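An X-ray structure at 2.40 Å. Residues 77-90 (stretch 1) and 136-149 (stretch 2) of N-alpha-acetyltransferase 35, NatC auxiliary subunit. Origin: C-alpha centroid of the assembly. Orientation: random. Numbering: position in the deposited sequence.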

# COMPACT_ATOMS: atom_id res chain seq x y z
N ASP B 77 -10.34 28.68 23.64
CA ASP B 77 -9.57 28.59 24.87
C ASP B 77 -9.95 27.31 25.59
O ASP B 77 -11.13 27.06 25.86
CB ASP B 77 -9.81 29.81 25.76
CG ASP B 77 -8.82 29.90 26.91
OD1 ASP B 77 -8.63 28.90 27.64
OD2 ASP B 77 -8.21 30.98 27.08
N VAL B 78 -8.93 26.50 25.93
CA VAL B 78 -9.19 25.25 26.63
C VAL B 78 -9.69 25.49 28.05
O VAL B 78 -10.39 24.65 28.62
CB VAL B 78 -7.92 24.38 26.63
CG1 VAL B 78 -7.70 23.78 25.25
CG2 VAL B 78 -6.71 25.20 27.05
N ASN B 79 -9.34 26.64 28.65
CA ASN B 79 -9.70 26.91 30.04
C ASN B 79 -11.15 27.38 30.19
O ASN B 79 -11.63 27.45 31.33
CB ASN B 79 -8.77 27.96 30.64
CG ASN B 79 -7.30 27.61 30.48
OD1 ASN B 79 -6.79 26.71 31.15
ND2 ASN B 79 -6.61 28.32 29.59
N VAL B 80 -11.83 27.70 29.11
CA VAL B 80 -13.24 28.09 29.18
C VAL B 80 -14.10 26.84 29.21
O VAL B 80 -13.88 25.90 28.44
CB VAL B 80 -13.61 29.00 28.00
CG1 VAL B 80 -15.09 29.35 28.03
CG2 VAL B 80 -12.76 30.27 28.03
N ALA B 81 -15.06 26.81 30.13
CA ALA B 81 -16.01 25.70 30.25
C ALA B 81 -17.25 26.07 29.45
O ALA B 81 -18.13 26.79 29.93
CB ALA B 81 -16.35 25.43 31.71
N TYR B 82 -17.33 25.57 28.22
CA TYR B 82 -18.42 25.91 27.31
C TYR B 82 -19.70 25.18 27.71
O TYR B 82 -19.67 24.01 28.11
CB TYR B 82 -18.03 25.58 25.87
CG TYR B 82 -16.85 26.39 25.37
CD1 TYR B 82 -15.55 25.95 25.57
CD2 TYR B 82 -17.04 27.60 24.72
CE1 TYR B 82 -14.47 26.69 25.12
CE2 TYR B 82 -15.97 28.35 24.27
CZ TYR B 82 -14.68 27.89 24.48
OH TYR B 82 -13.61 28.62 24.03
N ASP B 83 -20.82 25.89 27.60
CA ASP B 83 -22.16 25.48 28.00
C ASP B 83 -22.96 24.96 26.80
O ASP B 83 -22.84 25.51 25.70
CB ASP B 83 -22.90 26.65 28.63
CG ASP B 83 -22.09 27.34 29.71
OD1 ASP B 83 -21.88 26.73 30.79
OD2 ASP B 83 -21.64 28.48 29.48
N PRO B 84 -23.77 23.90 26.98
CA PRO B 84 -23.90 23.10 28.20
C PRO B 84 -22.74 22.11 28.41
O PRO B 84 -22.37 21.42 27.46
CB PRO B 84 -25.22 22.37 28.00
CG PRO B 84 -25.39 22.28 26.52
CD PRO B 84 -24.79 23.54 25.97
N PRO B 85 -22.21 22.04 29.63
CA PRO B 85 -20.94 21.31 29.84
C PRO B 85 -21.02 19.82 29.55
O PRO B 85 -20.14 19.28 28.86
CB PRO B 85 -20.62 21.60 31.31
CG PRO B 85 -21.35 22.87 31.61
CD PRO B 85 -22.62 22.78 30.83
N LEU B 86 -22.03 19.12 30.08
CA LEU B 86 -22.13 17.68 29.85
C LEU B 86 -22.28 17.37 28.36
O LEU B 86 -21.58 16.50 27.83
CB LEU B 86 -23.30 17.10 30.63
CG LEU B 86 -23.60 15.63 30.28
CD1 LEU B 86 -22.51 14.71 30.82
CD2 LEU B 86 -24.98 15.20 30.77
N ALA B 87 -23.18 18.07 27.68
CA ALA B 87 -23.37 17.84 26.25
C ALA B 87 -22.12 18.21 25.46
O ALA B 87 -21.76 17.53 24.49
CB ALA B 87 -24.58 18.63 25.74
N SER B 88 -21.43 19.29 25.87
CA SER B 88 -20.23 19.70 25.14
C SER B 88 -19.07 18.74 25.38
O SER B 88 -18.37 18.37 24.43
CB SER B 88 -19.84 21.13 25.54
OG SER B 88 -20.69 22.08 24.93
N VAL B 89 -18.85 18.33 26.63
CA VAL B 89 -17.79 17.37 26.92
C VAL B 89 -18.07 16.05 26.22
O VAL B 89 -17.16 15.43 25.65
CB VAL B 89 -17.63 17.19 28.44
CG1 VAL B 89 -16.93 15.88 28.77
CG2 VAL B 89 -16.86 18.37 29.03
N ALA B 90 -19.33 15.61 26.22
CA ALA B 90 -19.68 14.38 25.52
C ALA B 90 -19.47 14.53 24.01
O ALA B 90 -19.02 13.59 23.35
CB ALA B 90 -21.12 13.98 25.83
N SER B 136 -3.74 19.75 31.39
CA SER B 136 -2.94 20.95 31.24
C SER B 136 -3.77 22.23 31.27
O SER B 136 -3.23 23.32 31.05
CB SER B 136 -2.15 20.89 29.92
OG SER B 136 -1.59 19.61 29.73
N TRP B 137 -5.07 22.12 31.54
CA TRP B 137 -5.98 23.25 31.56
C TRP B 137 -6.84 23.21 32.82
O TRP B 137 -7.24 22.13 33.27
CB TRP B 137 -6.87 23.26 30.31
CG TRP B 137 -7.72 22.03 30.16
CD1 TRP B 137 -8.95 21.82 30.71
CD2 TRP B 137 -7.39 20.84 29.43
NE1 TRP B 137 -9.42 20.57 30.36
CE2 TRP B 137 -8.48 19.95 29.58
CE3 TRP B 137 -6.29 20.44 28.67
CZ2 TRP B 137 -8.49 18.69 28.99
CZ3 TRP B 137 -6.31 19.19 28.08
CH2 TRP B 137 -7.40 18.33 28.25
N CYS B 138 -7.13 24.39 33.37
CA CYS B 138 -7.96 24.53 34.56
C CYS B 138 -9.17 25.39 34.20
O CYS B 138 -9.04 26.61 34.04
CB CYS B 138 -7.18 25.16 35.71
SG CYS B 138 -5.85 24.12 36.38
N THR B 139 -10.33 24.76 34.08
CA THR B 139 -11.57 25.47 33.79
C THR B 139 -12.43 25.70 35.03
O THR B 139 -13.33 26.55 34.99
CB THR B 139 -12.40 24.71 32.75
OG1 THR B 139 -13.14 23.66 33.40
CG2 THR B 139 -11.50 24.10 31.69
N GLY B 140 -12.18 24.97 36.11
CA GLY B 140 -13.03 25.03 37.28
C GLY B 140 -14.28 24.18 37.20
O GLY B 140 -15.05 24.15 38.16
N ASN B 141 -14.50 23.49 36.08
CA ASN B 141 -15.64 22.60 35.90
C ASN B 141 -15.13 21.16 35.89
O ASN B 141 -14.09 20.87 35.29
CB ASN B 141 -16.39 22.92 34.60
CG ASN B 141 -17.74 22.20 34.51
OD1 ASN B 141 -17.89 21.08 34.97
ND2 ASN B 141 -18.71 22.86 33.89
N ILE B 142 -15.87 20.27 36.54
CA ILE B 142 -15.36 18.92 36.78
C ILE B 142 -15.39 18.09 35.51
O ILE B 142 -14.61 17.15 35.35
CB ILE B 142 -16.14 18.26 37.92
CG1 ILE B 142 -15.29 17.16 38.56
CG2 ILE B 142 -17.47 17.69 37.43
CD1 ILE B 142 -13.99 17.67 39.14
N LEU B 143 -16.29 18.41 34.58
CA LEU B 143 -16.39 17.64 33.34
C LEU B 143 -15.21 17.93 32.42
O LEU B 143 -14.68 17.02 31.77
CB LEU B 143 -17.72 17.93 32.66
CG LEU B 143 -18.96 17.63 33.51
CD1 LEU B 143 -20.21 18.14 32.82
CD2 LEU B 143 -19.07 16.14 33.79
N TYR B 144 -14.78 19.19 32.36
CA TYR B 144 -13.66 19.57 31.50
C TYR B 144 -12.32 19.17 32.11
O TYR B 144 -11.45 18.67 31.40
CB TYR B 144 -13.68 21.07 31.23
CG TYR B 144 -14.71 21.50 30.21
CD1 TYR B 144 -16.02 21.77 30.58
CD2 TYR B 144 -14.37 21.65 28.87
CE1 TYR B 144 -16.96 22.17 29.66
CE2 TYR B 144 -15.30 22.05 27.93
CZ TYR B 144 -16.60 22.31 28.33
OH TYR B 144 -17.54 22.71 27.41
N ASP B 145 -12.15 19.39 33.42
CA ASP B 145 -10.83 19.24 34.02
C ASP B 145 -10.51 17.78 34.35
O ASP B 145 -9.36 17.35 34.19
CB ASP B 145 -10.72 20.10 35.28
CG ASP B 145 -11.02 21.57 35.01
OD1 ASP B 145 -11.73 21.86 34.03
OD2 ASP B 145 -10.53 22.43 35.77
N LYS B 146 -11.50 17.02 34.81
CA LYS B 146 -11.27 15.64 35.25
C LYS B 146 -11.76 14.61 34.26
O LYS B 146 -11.01 13.71 33.87
CB LYS B 146 -11.94 15.41 36.62
CG LYS B 146 -11.02 14.80 37.67
CD LYS B 146 -10.52 13.43 37.23
CE LYS B 146 -9.38 12.92 38.11
NZ LYS B 146 -8.95 11.54 37.72
N VAL B 147 -13.02 14.69 33.83
CA VAL B 147 -13.57 13.69 32.91
C VAL B 147 -12.92 13.81 31.54
O VAL B 147 -12.40 12.84 30.99
CB VAL B 147 -15.10 13.81 32.84
CG1 VAL B 147 -15.66 12.80 31.85
CG2 VAL B 147 -15.71 13.61 34.21
N LEU B 148 -12.95 15.02 30.96
CA LEU B 148 -12.39 15.20 29.62
C LEU B 148 -10.87 15.04 29.63
O LEU B 148 -10.30 14.52 28.67
CB LEU B 148 -12.79 16.56 29.07
CG LEU B 148 -12.40 16.84 27.62
CD1 LEU B 148 -12.75 15.65 26.72
CD2 LEU B 148 -13.10 18.10 27.12
N GLY B 149 -10.21 15.47 30.71
CA GLY B 149 -8.77 15.29 30.81
C GLY B 149 -8.37 13.83 30.77
O GLY B 149 -7.36 13.47 30.16

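The two stretches meet in a mostly apolar contact burying 725 Å², both sides summed, centred on the ring of Tyr 144 and fastened by two hydrogen bonds, with loop packed against loop at one end and helix against helix at the other. Tyr 144 is buried, and its ring is covered on both faces: Ala 81 CA lies 3.9 Å from the ring centroid over one face, Val 89 CG2 3.8 Å over the opposite face. Pro 85 CB sits at the ring edge, 4.1 Å from Tyr 144 CE1. The flat ring fills the slot between loop and helix, and its hydroxyl reaches through to the backbone, where Tyr 144 OH donates to Tyr 82 O at 2.6 Å; a tyrosine thus serves both the apolar packing and a carbonyl of the loop.

Helices 85-90 and 142-149 run in roughly the same direction, 31° apart, with axes 9.6 Å apart at closest approach. Val 89, buried and pointing toward stretch 2, also packs its CG2 on Leu 143 CB (3.8 Å) and its CG1 on Leu 148 CB (4.2 Å). Leu 143 CD1 rests on the first turn of the partner helix, against Pro 85 CB (3.8 Å) and Leu 86 CB (3.9 Å).

In the loops, the Asn 79 amide offers both an acceptor and a donor: OD1 accepts from Cys 138 N at 3.2 Å, while ND2 makes a weak bond back to Asp 77 OD1 (2.9 Å). Asn 79 O receives a CA-H...O contact from Thr 139 CA, also 3.2 Å. Val 78 CG2 adds an apolar contact with Trp 137 CB (3.8 Å). Internal bonds brace both sides: Asp 77 OD1 accepts from Asn 79 N (2.6 Å), Asp 145 OD1 takes a very short bond from Thr 139 OG1 (2.4 Å), and Asn 141 OD1 caps its helix by accepting from Leu 143 N (3.1 Å).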